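Local coordinates for protein squalene synthase HpnC (Alicyclobacillus acidocaldarius subsp. acidocaldarius, PDB 4HD1) that is an all-helical enzyme of the squalene/phytoene synthase family that probably joins prenyl diphosphates head to head to make squalene or a related isoprenoid precursor, at residues S232-P236 with R237-Q241; C99-M103 with E104-R108; D207-R210 with R211-L215; F193-T196 with L197-R201; F15-C18 with R19-R23. All blocks are in the same frame, centred on the assembly; numbering follows the deposited sequence.

Interaction 1. Residues S232-P236 with R237-Q241; sequences SLVPP and RLARQ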
loop_
_atom_site.group_PDB
_atom_site.type_symbol
_atom_site.label_atom_id
_atom_site.label_comp_id
_atom_site.label_asym_id
_atom_site.label_seq_id
_atom_site.Cartn_x
_atom_site.Cartn_y
_atom_site.Cartn_z
ATOM N N SER A 232 -10.691 -17.451 2.328
ATOM C CA SER A 232 -11.529 -18.589 1.934
ATOM C C SER A 232 -12.178 -18.423 0.559
ATOM O O SER A 232 -12.948 -19.288 0.133
ATOM C CB SER A 232 -12.624 -18.838 2.975
ATOM O OG SER A 232 -12.081 -18.894 4.279
ATOM N N LEU A 233 -11.877 -17.321 -0.127
ATOM C CA LEU A 233 -12.613 -16.946 -1.339
ATOM C C LEU A 233 -11.724 -16.791 -2.574
ATOM O O LEU A 233 -12.174 -16.290 -3.617
ATOM C CB LEU A 233 -13.395 -15.645 -1.095
ATOM C CG LEU A 233 -14.283 -15.534 0.155
ATOM C CD1 LEU A 233 -14.943 -14.163 0.223
ATOM C CD2 LEU A 233 -15.342 -16.626 0.177
ATOM N N VAL A 234 -10.467 -17.221 -2.459
ATOM C CA VAL A 234 -9.477 -17.014 -3.521
ATOM C C VAL A 234 -8.677 -18.295 -3.781
ATOM O O VAL A 234 -8.708 -19.202 -2.948
ATOM C CB VAL A 234 -8.531 -15.830 -3.191
ATOM C CG1 VAL A 234 -9.320 -14.534 -3.092
ATOM C CG2 VAL A 234 -7.755 -16.079 -1.901
ATOM N N PRO A 235 -7.965 -18.381 -4.931
ATOM C CA PRO A 235 -7.098 -19.548 -5.157
ATOM C C PRO A 235 -6.104 -19.730 -3.996
ATOM O O PRO A 235 -5.679 -18.731 -3.403
ATOM C CB PRO A 235 -6.366 -19.193 -6.457
ATOM C CG PRO A 235 -7.293 -18.266 -7.171
ATOM C CD PRO A 235 -7.950 -17.460 -6.086
ATOM N N PRO A 236 -5.758 -20.989 -3.651
ATOM C CA PRO A 236 -4.893 -21.258 -2.479
ATOM C C PRO A 236 -3.542 -20.510 -2.479
ATOM O O PRO A 236 -3.050 -20.120 -1.416
ATOM C CB PRO A 236 -4.678 -22.785 -2.510
ATOM C CG PRO A 236 -5.569 -23.336 -3.573
ATOM C CD PRO A 236 -6.317 -22.221 -4.247
ATOM N N ARG A 237 -2.960 -20.300 -3.656
ATOM C CA ARG A 237 -1.736 -19.510 -3.769
ATOM C C ARG A 237 -1.940 -18.070 -3.276
ATOM O O ARG A 237 -1.138 -17.566 -2.486
ATOM C CB ARG A 237 -1.212 -19.521 -5.203
ATOM C CG ARG A 237 -0.740 -20.881 -5.690
ATOM C CD ARG A 237 0.753 -21.016 -5.503
ATOM N NE ARG A 237 1.380 -21.698 -6.634
ATOM C CZ ARG A 237 2.606 -21.441 -7.083
ATOM N NH1 ARG A 237 3.344 -20.496 -6.511
ATOM N NH2 ARG A 237 3.085 -22.123 -8.117
ATOM N N LEU A 238 -3.010 -17.414 -3.724
ATOM C CA LEU A 238 -3.335 -16.082 -3.210
ATOM C C LEU A 238 -3.719 -16.133 -1.724
ATOM O O LEU A 238 -3.360 -15.230 -0.957
ATOM C CB LEU A 238 -4.428 -15.397 -4.048
ATOM C CG LEU A 238 -4.898 -13.996 -3.603
ATOM C CD1 LEU A 238 -3.738 -13.028 -3.410
ATOM C CD2 LEU A 238 -5.904 -13.422 -4.588
ATOM N N ALA A 239 -4.417 -17.191 -1.315
ATOM C CA ALA A 239 -4.833 -17.327 0.082
ATOM C C ALA A 239 -3.635 -17.325 1.029
ATOM O O ALA A 239 -3.626 -16.589 2.016
ATOM C CB ALA A 239 -5.697 -18.576 0.289
ATOM N N ARG A 240 -2.615 -18.121 0.715
ATOM C CA ARG A 240 -1.407 -18.184 1.545
ATOM C C ARG A 240 -0.643 -16.858 1.563
ATOM O O ARG A 240 -0.079 -16.476 2.594
ATOM C CB ARG A 240 -0.494 -19.322 1.098
ATOM C CG ARG A 240 -1.101 -20.707 1.239
ATOM C CD ARG A 240 -0.067 -21.805 1.029
ATOM N NE ARG A 240 -0.614 -22.886 0.207
ATOM C CZ ARG A 240 -0.270 -23.124 -1.056
ATOM N NH1 ARG A 240 0.652 -22.380 -1.661
ATOM N NH2 ARG A 240 -0.840 -24.118 -1.717
ATOM N N GLN A 241 -0.635 -16.158 0.430
ATOM C CA GLN A 241 -0.013 -14.833 0.345
ATOM C C GLN A 241 -0.717 -13.865 1.293
ATOM O O GLN A 241 -0.066 -13.162 2.071
ATOM C CB GLN A 241 -0.054 -14.293 -1.091
ATOM C CG GLN A 241 0.929 -13.166 -1.369
ATOM C CD GLN A 241 2.372 -13.640 -1.302
ATOM O OE1 GLN A 241 2.865 -14.320 -2.206
ATOM N NE2 GLN A 241 3.053 -13.294 -0.215
#
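Val234 and Leu238 meet at a slant, the beta-branched stem of the first laid against the forked end of the second where the chain turns into helix 236-257. Leu238 CD2 sits 3.8 Å from Val234 CB, while Leu238 CG lies against Val234 CG2. Leu238 reaches this place with its CG anti to the backbone N (chi1 179°). Val234 CG2 also packs against the Ala239 backbone and, 3.9 Å away, Ala239 CB; a small residue there lets the valine come close. Pro235 is the N-cap, and its O accepts from Ala239 N at 2.9 Å in the carbonyl plane. Pro236, in the first turn, needs no N-H; its O accepts from Arg240 N at 3.0 Å and lies toward the rim of one guanidinium face. Leu238 continues inward to Phe147, Val143 and Leu144, and an alanine here would probably leave Val234 and those residues facing a gap. The chemistry is divided: backbone carbonyls start the helix, and aliphatic contacts of Val234 and Leu238 pack its inner side.

Interaction 2. Residues C99-M103 with E104-R108; sequences CNLPM and EPFLR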
loop_
_atom_site.group_PDB
_atom_site.type_symbol
_atom_site.label_atom_id
_atom_site.label_comp_id
_atom_site.label_asym_id
_atom_site.label_seq_id
_atom_site.Cartn_x
_atom_site.Cartn_y
_atom_site.Cartn_z
ATOM N N CYS A 99 -5.042 -8.944 -17.633
ATOM C CA CYS A 99 -5.721 -9.195 -16.360
ATOM C C CYS A 99 -7.027 -8.421 -16.230
ATOM O O CYS A 99 -7.700 -8.506 -15.206
ATOM C CB CYS A 99 -4.799 -8.862 -15.187
ATOM S SG CYS A 99 -3.253 -9.789 -15.197
ATOM N N ASN A 100 -7.378 -7.680 -17.278
ATOM C CA ASN A 100 -8.552 -6.804 -17.277
ATOM C C ASN A 100 -8.640 -5.909 -16.031
ATOM O O ASN A 100 -9.654 -5.891 -15.339
ATOM C CB ASN A 100 -9.844 -7.615 -17.473
ATOM C CG ASN A 100 -11.021 -6.746 -17.888
ATOM O OD1 ASN A 100 -10.893 -5.865 -18.742
ATOM N ND2 ASN A 100 -12.175 -6.989 -17.281
ATOM N N LEU A 101 -7.569 -5.173 -15.749
ATOM C CA LEU A 101 -7.516 -4.322 -14.555
ATOM C C LEU A 101 -8.250 -2.992 -14.762
ATOM O O LEU A 101 -8.126 -2.378 -15.817
ATOM C CB LEU A 101 -6.064 -4.064 -14.129
ATOM C CG LEU A 101 -5.164 -5.273 -13.841
ATOM C CD1 LEU A 101 -3.747 -4.815 -13.537
ATOM C CD2 LEU A 101 -5.705 -6.131 -12.709
ATOM N N PRO A 102 -9.028 -2.552 -13.757
ATOM C CA PRO A 102 -9.689 -1.247 -13.850
ATOM C C PRO A 102 -8.704 -0.097 -13.619
ATOM O O PRO A 102 -7.640 -0.308 -13.029
ATOM C CB PRO A 102 -10.720 -1.303 -12.715
ATOM C CG PRO A 102 -10.093 -2.200 -11.708
ATOM C CD PRO A 102 -9.373 -3.252 -12.505
HETATM N N MSE A 103 -9.064 1.102 -14.069
HETATM C CA MSE A 103 -8.187 2.266 -13.965
HETATM C C MSE A 103 -8.152 2.906 -12.572
HETATM O O MSE A 103 -7.114 3.413 -12.147
HETATM C CB MSE A 103 -8.590 3.313 -14.993
HETATM C CG MSE A 103 -7.436 4.122 -15.531
HETATM SE SE MSE A 103 -8.096 5.666 -16.511
HETATM C CE MSE A 103 -6.955 5.574 -18.074
ATOM N N GLU A 104 -9.281 2.874 -11.869
ATOM C CA GLU A 104 -9.421 3.584 -10.591
ATOM C C GLU A 104 -8.290 3.340 -9.565
ATOM O O GLU A 104 -7.794 4.295 -8.967
ATOM C CB GLU A 104 -10.802 3.329 -9.961
ATOM C CG GLU A 104 -11.098 4.217 -8.759
ATOM C CD GLU A 104 -12.355 3.816 -8.003
ATOM O OE1 GLU A 104 -12.592 2.603 -7.795
ATOM O OE2 GLU A 104 -13.106 4.726 -7.597
ATOM N N PRO A 105 -7.881 2.073 -9.355
ATOM C CA PRO A 105 -6.825 1.878 -8.352
ATOM C C PRO A 105 -5.505 2.563 -8.698
ATOM O O PRO A 105 -4.831 3.068 -7.800
ATOM C CB PRO A 105 -6.644 0.360 -8.318
ATOM C CG PRO A 105 -7.947 -0.183 -8.799
ATOM C CD PRO A 105 -8.419 0.787 -9.840
ATOM N N PHE A 106 -5.146 2.582 -9.981
ATOM C CA PHE A 106 -3.934 3.272 -10.425
ATOM C C PHE A 106 -4.027 4.776 -10.167
ATOM O O PHE A 106 -3.093 5.369 -9.617
ATOM C CB PHE A 106 -3.663 3.002 -11.901
ATOM C CG PHE A 106 -3.294 1.581 -12.196
ATOM C CD1 PHE A 106 -1.993 1.131 -12.001
ATOM C CD2 PHE A 106 -4.246 0.688 -12.675
ATOM C CE1 PHE A 106 -1.650 -0.186 -12.271
ATOM C CE2 PHE A 106 -3.909 -0.624 -12.952
ATOM C CZ PHE A 106 -2.608 -1.065 -12.749
ATOM N N LEU A 107 -5.159 5.374 -10.549
ATOM C CA LEU A 107 -5.428 6.796 -10.293
ATOM C C LEU A 107 -5.453 7.130 -8.799
ATOM O O LEU A 107 -5.127 8.242 -8.412
ATOM C CB LEU A 107 -6.749 7.234 -10.936
ATOM C CG LEU A 107 -6.885 7.221 -12.461
ATOM C CD1 LEU A 107 -8.344 7.404 -12.859
ATOM C CD2 LEU A 107 -6.016 8.284 -13.117
ATOM N N ARG A 108 -5.841 6.170 -7.966
ATOM C CA ARG A 108 -5.881 6.396 -6.520
ATOM C C ARG A 108 -4.495 6.391 -5.890
ATOM O O ARG A 108 -4.223 7.162 -4.970
ATOM C CB ARG A 108 -6.810 5.403 -5.830
ATOM C CG ARG A 108 -8.260 5.785 -6.018
ATOM C CD ARG A 108 -9.205 4.866 -5.280
ATOM N NE ARG A 108 -10.538 5.457 -5.235
ATOM C CZ ARG A 108 -11.616 4.853 -4.744
ATOM N NH1 ARG A 108 -11.533 3.624 -4.249
ATOM N NH2 ARG A 108 -12.782 5.480 -4.751
#
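Phe106 turns its ring edge back toward the residues that lead into its own helix. Phe106 CB lies 3.5 Å from Met103 O, with CG anti to the carbonyl carbon (chi1 -68°). Phe106 CD2 and CE2 then pass Pro102 O, the former at 3.6 Å, and Phe106 CZ ends 4.0 Å from Leu101 CD1, a methyl in the ring plane. The ring also meets Phe50 edge-to-face and touches Leu92 and Ile96 of helix 87-99. A serine in its place would probably leave Leu101 CD1 and Phe50 without their aromatic neighbour and open a gap between the helices. Pro102 CG and Pro105 CD touch at 3.9 Å, the two rings set crosswise. Selenomethionine Met103 lays its SE 4.1 Å from Leu107 CD1; alongside, Leu107 N bonds to Met103 O at 3.2 Å, almost straight. A Schellman motif at Asn100 thus ends helix 87-99, and a short loop leads into helix 104-118, whose first-turn Pro105 needs no N-H, within the all-helical squalene/phytoene synthase fold.

Interaction 3. Residues D207-R210 with R211-L215; sequences DGVR and RCIAL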
loop_
_atom_site.group_PDB
_atom_site.type_symbol
_atom_site.label_atom_id
_atom_site.label_comp_id
_atom_site.label_asym_id
_atom_site.label_seq_id
_atom_site.Cartn_x
_atom_site.Cartn_y
_atom_site.Cartn_z
ATOM N N ASP A 207 0.141 8.171 29.608
ATOM C CA ASP A 207 -0.955 7.204 29.673
ATOM C C ASP A 207 -1.989 7.429 28.572
ATOM O O ASP A 207 -2.546 6.470 28.040
ATOM C CB ASP A 207 -1.624 7.227 31.053
ATOM C CG ASP A 207 -0.970 6.268 32.038
ATOM O OD1 ASP A 207 -0.333 5.287 31.598
ATOM O OD2 ASP A 207 -1.103 6.488 33.259
ATOM N N GLY A 208 -2.233 8.694 28.236
ATOM C CA GLY A 208 -3.133 9.055 27.144
ATOM C C GLY A 208 -2.613 8.567 25.805
ATOM O O GLY A 208 -3.358 7.975 25.017
ATOM N N VAL A 209 -1.326 8.816 25.561
ATOM C CA VAL A 209 -0.638 8.349 24.358
ATOM C C VAL A 209 -0.755 6.830 24.215
ATOM O O VAL A 209 -1.162 6.337 23.166
ATOM C CB VAL A 209 0.847 8.786 24.345
ATOM C CG1 VAL A 209 1.640 8.040 23.277
ATOM C CG2 VAL A 209 0.957 10.287 24.124
ATOM N N ARG A 210 -0.419 6.107 25.284
ATOM C CA ARG A 210 -0.442 4.642 25.290
ATOM C C ARG A 210 -1.840 4.069 25.048
ATOM O O ARG A 210 -1.988 3.070 24.341
ATOM C CB ARG A 210 0.151 4.100 26.593
ATOM C CG ARG A 210 1.661 4.262 26.692
ATOM C CD ARG A 210 2.157 4.000 28.104
ATOM N NE ARG A 210 3.599 4.221 28.227
ATOM C CZ ARG A 210 4.525 3.265 28.154
ATOM N NH1 ARG A 210 4.176 1.998 27.962
ATOM N NH2 ARG A 210 5.808 3.576 28.278
ATOM N N ARG A 211 -2.854 4.712 25.626
ATOM C CA ARG A 211 -4.249 4.319 25.418
ATOM C C ARG A 211 -4.733 4.613 24.002
ATOM O O ARG A 211 -5.550 3.872 23.458
ATOM C CB ARG A 211 -5.168 4.997 26.434
ATOM C CG ARG A 211 -5.171 4.333 27.799
ATOM C CD ARG A 211 -6.188 4.967 28.732
ATOM N NE ARG A 211 -6.218 4.286 30.025
ATOM C CZ ARG A 211 -5.448 4.597 31.066
ATOM N NH1 ARG A 211 -4.572 5.594 30.989
ATOM N NH2 ARG A 211 -5.555 3.907 32.193
ATOM N N CYS A 212 -4.228 5.691 23.410
ATOM C CA CYS A 212 -4.562 6.034 22.030
ATOM C C CYS A 212 -3.969 5.043 21.026
ATOM O O CYS A 212 -4.656 4.611 20.095
ATOM C CB CYS A 212 -4.105 7.447 21.695
ATOM S SG CYS A 212 -4.399 7.876 19.967
ATOM N N ILE A 213 -2.694 4.703 21.215
ATOM C CA ILE A 213 -2.022 3.678 20.418
ATOM C C ILE A 213 -2.798 2.359 20.528
ATOM O O ILE A 213 -3.067 1.710 19.515
ATOM C CB ILE A 213 -0.550 3.469 20.860
ATOM C CG1 ILE A 213 0.231 4.797 20.899
ATOM C CG2 ILE A 213 0.147 2.442 19.975
ATOM C CD1 ILE A 213 0.565 5.425 19.557
ATOM N N ALA A 214 -3.175 1.992 21.754
ATOM C CA ALA A 214 -3.973 0.787 22.006
ATOM C C ALA A 214 -5.285 0.785 21.231
ATOM O O ALA A 214 -5.658 -0.234 20.662
ATOM C CB ALA A 214 -4.224 0.601 23.497
ATOM N N LEU A 215 -5.968 1.927 21.194
ATOM C CA LEU A 215 -7.205 2.051 20.426
ATOM C C LEU A 215 -6.989 1.773 18.933
ATOM O O LEU A 215 -7.810 1.105 18.298
ATOM C CB LEU A 215 -7.833 3.433 20.616
ATOM C CG LEU A 215 -9.163 3.664 19.887
ATOM C CD1 LEU A 215 -10.266 2.777 20.453
ATOM C CD2 LEU A 215 -9.571 5.129 19.926
#
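Arg211 folds back along the first turn of helix 207-227 to lie beside Asp207. Arg211 N donates to Asp207 O at 3.0 Å, and Arg211 CG, anti to the carbonyl carbon (chi1 -80°), rests 3.4 Å from the same oxygen. From there the extended chain carries Arg211 NH1 to 3.4 Å from Asp207 CB, which lies at the edge of the guanidinium. The carboxylate is turned 76° from the guanidinium plane, and Asp207 OD2 stays 4.2 Å from Arg211 NH1, too far for a salt bridge. Cys212 follows, bonded through its N to Gly208 O at 2.9 Å; its compact, buried side chain fits against Asp189 and Leu190 of helix 187-191. Ile213 N gives Val209 O a nearly straight bond (171° at the hydrogen), and Ile213 CG1 presses to 3.1 Å from that oxygen while loosely meeting Val209 CG1. Ala214 N bonds to Arg210 O, its lone methyl adding little bulk. Arg210 itself points its NE at Ala205 O, just before the helix. The backbone bonds therefore carry the turn, whereas Asp207 and Arg211 probably attract each other at longer range, and the acid near the helix N-terminus probably also gains from the helix dipole.

Interaction 4. Residues F193-T196 with L197-R201; sequences FGAT and LDDIR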
loop_
_atom_site.group_PDB
_atom_site.type_symbol
_atom_site.label_atom_id
_atom_site.label_comp_id
_atom_site.label_asym_id
_atom_site.label_seq_id
_atom_site.Cartn_x
_atom_site.Cartn_y
_atom_site.Cartn_z
ATOM N N PHE A 193 -8.327 10.603 25.058
ATOM C CA PHE A 193 -7.637 10.150 26.267
ATOM C C PHE A 193 -6.813 11.251 26.945
ATOM O O PHE A 193 -5.872 10.966 27.688
ATOM C CB PHE A 193 -6.764 8.930 25.957
ATOM C CG PHE A 193 -7.536 7.746 25.456
ATOM C CD1 PHE A 193 -8.257 6.943 26.336
ATOM C CD2 PHE A 193 -7.545 7.431 24.101
ATOM C CE1 PHE A 193 -8.972 5.849 25.875
ATOM C CE2 PHE A 193 -8.258 6.339 23.634
ATOM C CZ PHE A 193 -8.971 5.547 24.523
ATOM N N GLY A 194 -7.178 12.506 26.689
ATOM C CA GLY A 194 -6.528 13.654 27.318
ATOM C C GLY A 194 -5.088 13.891 26.899
ATOM O O GLY A 194 -4.326 14.527 27.621
ATOM N N ALA A 195 -4.710 13.369 25.733
ATOM C CA ALA A 195 -3.387 13.624 25.177
ATOM C C ALA A 195 -3.501 14.579 23.991
ATOM O O ALA A 195 -4.604 14.862 23.518
ATOM C CB ALA A 195 -2.720 12.320 24.762
ATOM N N THR A 196 -2.359 15.085 23.522
ATOM C CA THR A 196 -2.326 15.991 22.378
ATOM C C THR A 196 -1.201 15.605 21.429
ATOM O O THR A 196 -0.374 14.751 21.754
ATOM C CB THR A 196 -2.097 17.445 22.819
ATOM O OG1 THR A 196 -0.965 17.497 23.696
ATOM C CG2 THR A 196 -3.329 18.006 23.526
ATOM N N LEU A 197 -1.170 16.245 20.261
ATOM C CA LEU A 197 -0.098 16.032 19.290
ATOM C C LEU A 197 1.265 16.477 19.835
ATOM O O LEU A 197 2.304 15.963 19.411
ATOM C CB LEU A 197 -0.408 16.754 17.975
ATOM C CG LEU A 197 -1.583 16.277 17.102
ATOM C CD1 LEU A 197 -1.881 17.341 16.059
ATOM C CD2 LEU A 197 -1.307 14.940 16.425
ATOM N N ASP A 198 1.248 17.424 20.776
ATOM C CA ASP A 198 2.463 17.893 21.451
ATOM C C ASP A 198 3.195 16.776 22.191
ATOM O O ASP A 198 4.425 16.753 22.218
ATOM C CB ASP A 198 2.152 19.048 22.412
ATOM C CG ASP A 198 2.389 20.415 21.787
ATOM O OD1 ASP A 198 1.887 21.416 22.343
ATOM O OD2 ASP A 198 3.081 20.498 20.748
ATOM N N ASP A 199 2.433 15.860 22.788
ATOM C CA ASP A 199 2.997 14.675 23.432
ATOM C C ASP A 199 3.816 13.852 22.438
ATOM O O ASP A 199 4.916 13.395 22.758
ATOM C CB ASP A 199 1.891 13.805 24.037
ATOM C CG ASP A 199 1.229 14.441 25.248
ATOM O OD1 ASP A 199 1.950 14.989 26.115
ATOM O OD2 ASP A 199 -0.019 14.373 25.340
ATOM N N ILE A 200 3.266 13.679 21.235
ATOM C CA ILE A 200 3.918 12.927 20.164
ATOM C C ILE A 200 5.188 13.646 19.708
ATOM O O ILE A 200 6.235 13.019 19.529
ATOM C CB ILE A 200 2.960 12.691 18.959
ATOM C CG1 ILE A 200 1.681 11.945 19.385
ATOM C CG2 ILE A 200 3.668 11.980 17.810
ATOM C CD1 ILE A 200 1.897 10.564 19.985
ATOM N N ARG A 201 5.087 14.962 19.532
ATOM C CA ARG A 201 6.229 15.788 19.137
ATOM C C ARG A 201 7.341 15.732 20.195
ATOM O O ARG A 201 8.522 15.600 19.858
ATOM C CB ARG A 201 5.789 17.242 18.855
ATOM C CG ARG A 201 4.830 17.376 17.667
ATOM C CD ARG A 201 4.476 18.834 17.369
ATOM N NE ARG A 201 3.578 18.937 16.207
ATOM C CZ ARG A 201 2.267 19.194 16.266
ATOM N NH1 ARG A 201 1.673 19.408 17.443
ATOM N NH2 ARG A 201 1.551 19.255 15.141
#
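Asp199 reaches backward from the helix to take the backbone N-H of Thr196, so a side chain three residues ahead holds the residue that leads into its own helix. Thr196 N donates to Asp199 OD2 at 3.0 Å and 165°. The oxygen is met on its anti side, with the donor 34° out of the carboxylate plane. What brings it there is the first torsion of Asp199, whose CG stands anti to the carbonyl carbon (chi1 -70°) and swings the carboxylate back beside the incoming chain. Asp199 OD2 also lies 3.4 Å from Ala195 CB, a methyl small enough to let the acid approach. In the other direction Asp199 N returns a weak bond to Thr196 O, at 3.2 Å. The Thr196 N to Asp199 OD2 bond resembles one half of a capping box, near the start of helix 197-201; an acid here supplies an acceptor for the Thr196 N-H. Upstream, Gly194 is the C-prime residue of a Schellman motif ending helix 187-191, where its positive phi favours glycine, and the two short helices are thus joined by a very brief link. Asp199 is buried, and its second oxygen, OD1, forms a salt bridge with Arg204, which probably helps to keep the carboxylate ionised. Thr196 OG1 touches Asp198 CB at 3.7 Å. Leu197 and Ile200 both pack on Leu190 and Ile183, as their aliphatic side chains suit a buried face.

Interaction 5. Residues F15-C18 with R19-R23; sequences FEVC and RRLTR. With SO4 (sulfate ion), chain B.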
loop_
_atom_site.group_PDB
_atom_site.type_symbol
_atom_site.label_atom_id
_atom_site.label_comp_id
_atom_site.label_asym_id
_atom_site.label_seq_id
_atom_site.Cartn_x
_atom_site.Cartn_y
_atom_site.Cartn_z
ATOM N N PHE A 15 9.323 -6.068 -19.538
ATOM C CA PHE A 15 9.044 -6.725 -18.267
ATOM C C PHE A 15 10.319 -6.948 -17.452
ATOM O O PHE A 15 10.284 -6.923 -16.218
ATOM C CB PHE A 15 8.271 -8.033 -18.472
ATOM C CG PHE A 15 6.782 -7.841 -18.573
ATOM C CD1 PHE A 15 6.001 -7.736 -17.425
ATOM C CD2 PHE A 15 6.157 -7.738 -19.815
ATOM C CE1 PHE A 15 4.629 -7.548 -17.510
ATOM C CE2 PHE A 15 4.779 -7.552 -19.908
ATOM C CZ PHE A 15 4.014 -7.458 -18.752
ATOM N N GLU A 16 11.443 -7.149 -18.140
ATOM C CA GLU A 16 12.734 -7.208 -17.463
ATOM C C GLU A 16 13.059 -5.898 -16.742
ATOM O O GLU A 16 13.599 -5.926 -15.631
ATOM C CB GLU A 16 13.858 -7.576 -18.435
ATOM C CG GLU A 16 15.239 -7.654 -17.792
ATOM C CD GLU A 16 15.355 -8.727 -16.715
ATOM O OE1 GLU A 16 16.448 -8.842 -16.126
ATOM O OE2 GLU A 16 14.376 -9.462 -16.449
ATOM N N VAL A 17 12.736 -4.767 -17.376
ATOM C CA VAL A 17 12.900 -3.447 -16.753
ATOM C C VAL A 17 12.050 -3.387 -15.481
ATOM O O VAL A 17 12.559 -3.072 -14.407
ATOM C CB VAL A 17 12.542 -2.278 -17.712
ATOM C CG1 VAL A 17 12.647 -0.934 -17.005
ATOM C CG2 VAL A 17 13.448 -2.275 -18.942
ATOM N N CYS A 18 10.768 -3.724 -15.600
ATOM C CA CYS A 18 9.866 -3.734 -14.451
ATOM C C CYS A 18 10.396 -4.607 -13.325
ATOM O O CYS A 18 10.332 -4.222 -12.158
ATOM C CB CYS A 18 8.483 -4.200 -14.864
ATOM S SG CYS A 18 7.652 -3.009 -15.931
ATOM N N ARG A 19 10.944 -5.764 -13.684
ATOM C CA ARG A 19 11.523 -6.688 -12.711
ATOM C C ARG A 19 12.727 -6.088 -11.987
ATOM O O ARG A 19 12.831 -6.197 -10.759
ATOM C CB ARG A 19 11.907 -8.000 -13.391
ATOM C CG ARG A 19 12.423 -9.070 -12.450
ATOM C CD ARG A 19 12.945 -10.235 -13.262
ATOM N NE ARG A 19 13.268 -11.388 -12.434
ATOM C CZ ARG A 19 14.473 -11.647 -11.932
ATOM N NH1 ARG A 19 15.490 -10.830 -12.162
ATOM N NH2 ARG A 19 14.657 -12.733 -11.194
ATOM N N ARG A 20 13.626 -5.465 -12.751
ATOM C CA ARG A 20 14.788 -4.756 -12.194
ATOM C C ARG A 20 14.381 -3.626 -11.256
ATOM O O ARG A 20 14.875 -3.546 -10.130
ATOM C CB ARG A 20 15.666 -4.179 -13.306
ATOM C CG ARG A 20 16.922 -4.976 -13.608
ATOM C CD ARG A 20 18.021 -4.090 -14.192
ATOM N NE ARG A 20 17.603 -3.396 -15.413
ATOM C CZ ARG A 20 17.247 -2.112 -15.478
ATOM N NH1 ARG A 20 17.258 -1.343 -14.396
ATOM N NH2 ARG A 20 16.879 -1.591 -16.639
ATOM N N LEU A 21 13.489 -2.754 -11.732
ATOM C CA LEU A 21 13.023 -1.607 -10.953
ATOM C C LEU A 21 12.384 -2.086 -9.659
ATOM O O LEU A 21 12.606 -1.501 -8.594
ATOM C CB LEU A 21 12.033 -0.745 -11.752
ATOM C CG LEU A 21 12.484 -0.123 -13.091
ATOM C CD1 LEU A 21 11.318 0.574 -13.794
ATOM C CD2 LEU A 21 13.692 0.810 -12.961
ATOM N N THR A 22 11.611 -3.168 -9.755
ATOM C CA THR A 22 10.932 -3.734 -8.600
ATOM C C THR A 22 11.912 -4.326 -7.588
ATOM O O THR A 22 11.889 -3.945 -6.411
ATOM C CB THR A 22 9.857 -4.760 -9.022
ATOM O OG1 THR A 22 8.817 -4.079 -9.738
ATOM C CG2 THR A 22 9.263 -5.474 -7.806
ATOM N N ARG A 23 12.781 -5.227 -8.043
ATOM C CA ARG A 23 13.721 -5.899 -7.141
ATOM C C ARG A 23 14.685 -4.941 -6.440
ATOM O O ARG A 23 15.012 -5.144 -5.273
ATOM C CB ARG A 23 14.472 -7.028 -7.857
ATOM C CG ARG A 23 13.583 -8.223 -8.182
ATOM C CD ARG A 23 14.331 -9.332 -8.911
ATOM N NE ARG A 23 15.057 -10.220 -7.998
ATOM C CZ ARG A 23 16.385 -10.343 -7.943
ATOM N NH1 ARG A 23 17.172 -9.640 -8.753
ATOM N NH2 ARG A 23 16.931 -11.182 -7.073
HETATM S S SO4 B . 11.223 -14.473 -11.750
HETATM O O1 SO4 B . 10.878 -15.763 -12.410
HETATM O O2 SO4 B . 11.464 -13.410 -12.775
HETATM O O3 SO4 B . 10.114 -13.982 -10.885
HETATM O O4 SO4 B . 12.438 -14.762 -10.917
#
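Backbone bonds run from the N atoms of Arg19, Arg20, Leu21 and Thr22 to the O atoms of Phe15, Glu16, Val17 and Cys18, as in a regular alpha helix. Thr22 OG1 adds a second grip on Cys18 O at 2.9 Å, approaching from the opposite face of the carbonyl plane to Thr22 N. The hydroxyl can reach back because it stands anti to the carbonyl carbon (chi1 -66°). Threonine hydroxyls commonly bond the carbonyl four residues back in helices; here, in helix 12-25, this gives a buried hydroxyl its acceptor. Val17 CG1 and Leu21 CD1 run side by side, 3.8 Å apart. Glu16 OE2 touches Arg19 CD at 3.6 Å; the Glu16 carboxylate and Arg19 guanidinium planes are 12° apart, but their charged atoms do not pair. Arg19 turns its guanidinium edge to the sulfate, Arg19 NE bonding O2 at 2.7 Å and Arg19 NH2 bonding O4 at 3.0 Å. Tyr45 OH and Ala3 N also grip this anion, probably from the crystallisation liquor, while Arg23 CD lies over the guanidinium centre.

All five contacts are local, yet their chemistry changes with their place. Interactions 3 and 5 lie wholly on one helix each and rest on regular backbone bonds, whereas interactions 1, 2 and 4 mark where a loop becomes a helix. Interaction 1 is a surface contact; interactions 2, 3 and 5 are partly buried, and interaction 4 is buried despite its centre lying about 27 Å from the centre of the chain. Apolar side-chain packing joins backbone bonds in interactions 1 and 2; interaction 3 adds a longer-range charge attraction, interaction 4 a buried carboxylate, and interaction 5 a sulfate-bound arginine. Interactions 3 and 4 alone touch, through Val209 on Asp199 and Arg211 on Phe193.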